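Local coordinates for VWFA domain-containing protein (Alicyclobacillus acidocaldarius subsp. acidocaldarius, PDB 3RAG) that is of unknown function but carries a von Willebrand factor A-type domain whose metal site is occupied by sodium in this crystal, at residues V15-G19 / S146-K150. Residue numbers count along the deposited sequence, not the author numbering.
With NA (sodium ion), chain C.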
loop_
_atom_site.group_PDB
_atom_site.type_symbol
_atom_site.label_atom_id
_atom_site.label_comp_id
_atom_site.label_asym_id
_atom_site.label_seq_id
_atom_site.Cartn_x
_atom_site.Cartn_y
_atom_site.Cartn_z
ATOM N N VAL A 15 -4.478 -1.341 1.181
ATOM C CA VAL A 15 -5.905 -1.630 1.156
ATOM C C VAL A 15 -6.565 -0.842 2.287
ATOM O O VAL A 15 -6.121 -0.930 3.431
ATOM C CB VAL A 15 -6.152 -3.123 1.400
ATOM C CG1 VAL A 15 -7.662 -3.415 1.411
ATOM C CG2 VAL A 15 -5.426 -3.956 0.311
ATOM N N ILE A 16 -7.628 -0.108 1.969
ATOM C CA ILE A 16 -8.395 0.627 2.975
ATOM C C ILE A 16 -9.817 0.070 2.976
ATOM O O ILE A 16 -10.510 0.102 1.939
ATOM C CB ILE A 16 -8.384 2.150 2.704
ATOM C CG1 ILE A 16 -6.925 2.658 2.692
ATOM C CG2 ILE A 16 -9.220 2.866 3.765
ATOM C CD1 ILE A 16 -6.761 4.154 2.362
ATOM N N THR A 17 -10.269 -0.442 4.116
ATOM C CA THR A 17 -11.453 -1.291 4.091
ATOM C C THR A 17 -12.223 -1.194 5.399
ATOM O O THR A 17 -11.644 -0.846 6.434
ATOM C CB THR A 17 -11.012 -2.777 3.806
ATOM O OG1 THR A 17 -12.152 -3.619 3.655
ATOM C CG2 THR A 17 -10.139 -3.334 4.981
ATOM N N ASP A 18 -13.519 -1.495 5.369
ATOM C CA ASP A 18 -14.283 -1.545 6.626
ATOM C C ASP A 18 -14.779 -2.938 7.009
ATOM O O ASP A 18 -15.753 -3.080 7.765
ATOM C CB ASP A 18 -15.415 -0.494 6.680
ATOM C CG ASP A 18 -16.576 -0.834 5.772
ATOM O OD1 ASP A 18 -16.401 -1.703 4.898
ATOM O OD2 ASP A 18 -17.648 -0.202 5.895
ATOM N N GLY A 19 -14.110 -3.977 6.506
ATOM C CA GLY A 19 -14.399 -5.314 6.997
ATOM C C GLY A 19 -13.938 -6.417 6.067
ATOM O O GLY A 19 -13.709 -6.171 4.885
ATOM N N SER A 146 -21.558 -0.639 2.889
ATOM C CA SER A 146 -21.372 -0.084 4.227
ATOM C C SER A 146 -20.328 1.031 4.260
ATOM O O SER A 146 -20.202 1.726 5.261
ATOM C CB SER A 146 -20.995 -1.168 5.219
ATOM O OG SER A 146 -19.692 -1.618 4.922
HETATM N N MSE A 147 -19.590 1.214 3.167
HETATM C CA MSE A 147 -18.538 2.247 3.131
HETATM C C MSE A 147 -19.104 3.654 2.881
HETATM O O MSE A 147 -18.355 4.634 2.898
HETATM C CB MSE A 147 -17.491 1.944 2.038
HETATM C CG MSE A 147 -16.400 0.909 2.437
HETATM SE SE MSE A 147 -15.146 1.459 3.671
HETATM C CE MSE A 147 -14.386 2.815 2.773
ATOM N N ARG A 148 -20.415 3.756 2.655
ATOM C CA ARG A 148 -20.983 5.004 2.121
ATOM C C ARG A 148 -20.596 6.226 2.956
ATOM O O ARG A 148 -20.222 7.265 2.420
ATOM C CB ARG A 148 -22.515 4.905 1.992
ATOM C CG ARG A 148 -23.118 6.023 1.136
ATOM C CD ARG A 148 -24.572 5.695 0.756
ATOM N NE ARG A 148 -24.639 4.585 -0.204
ATOM C CZ ARG A 148 -25.269 3.433 0.015
ATOM N NH1 ARG A 148 -25.895 3.216 1.162
ATOM N NH2 ARG A 148 -25.276 2.491 -0.924
ATOM N N ASP A 149 -20.650 6.091 4.270
ATOM C CA ASP A 149 -20.378 7.251 5.112
ATOM C C ASP A 149 -18.900 7.460 5.425
ATOM O O ASP A 149 -18.541 8.425 6.072
ATOM C CB ASP A 149 -21.123 7.137 6.415
ATOM C CG ASP A 149 -22.590 7.428 6.257
ATOM O OD1 ASP A 149 -22.973 8.236 5.364
ATOM O OD2 ASP A 149 -23.345 6.826 7.030
ATOM N N LYS A 150 -18.056 6.533 4.990
ATOM C CA LYS A 150 -16.622 6.649 5.241
ATOM C C LYS A 150 -15.949 7.203 4.013
ATOM O O LYS A 150 -14.862 7.753 4.092
ATOM C CB LYS A 150 -16.043 5.275 5.577
ATOM C CG LYS A 150 -16.695 4.691 6.855
ATOM C CD LYS A 150 -16.440 3.207 7.030
ATOM C CE LYS A 150 -17.261 2.666 8.197
ATOM N NZ LYS A 150 -18.304 1.671 7.785
HETATM NA NA NA C . -18.004 -3.356 4.118
HETATM O O HOH W 1 -15.886 -4.460 3.375
HETATM O O HOH W 2 -18.757 -5.888 5.196
#
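D142, S144 and S146 form a DxSxS pattern, with D18 from the neighbouring strand, consistent with a MIDAS of von Willebrand factor A domains, here holding sodium; one carboxylate serves ion and protein at once. The contact lies at the C-terminal ends of adjacent parallel strands: 15-19 runs off strand 10-17, while 146-150 lies in the loop following strand 135-142. V15 to T17 are strand residues, backbone-bonded to the flanking strands. The CA-to-CB bond of T17 points away from 146-150; OG1 hydrogen-bonds to D142. D18 makes most of the contact. D18 OD1 binds sodium at 2.4 Å, alongside S146 OG (2.5 Å), S144 and two waters. D18 OD2 accepts a hydrogen bond from S146 OG (2.7 Å) and salt-bridges K150 NZ (2.7 Å), balancing its charge; selenomethionine M147 packs SE in van der Waals contact with D18 CG (3.4 Å). At G19 (phi 161°, psi 164°) a CB would press against the carbonyl oxygen of D18, while G19 N donates a weak 3.5 Å hydrogen bond to T17 OG1.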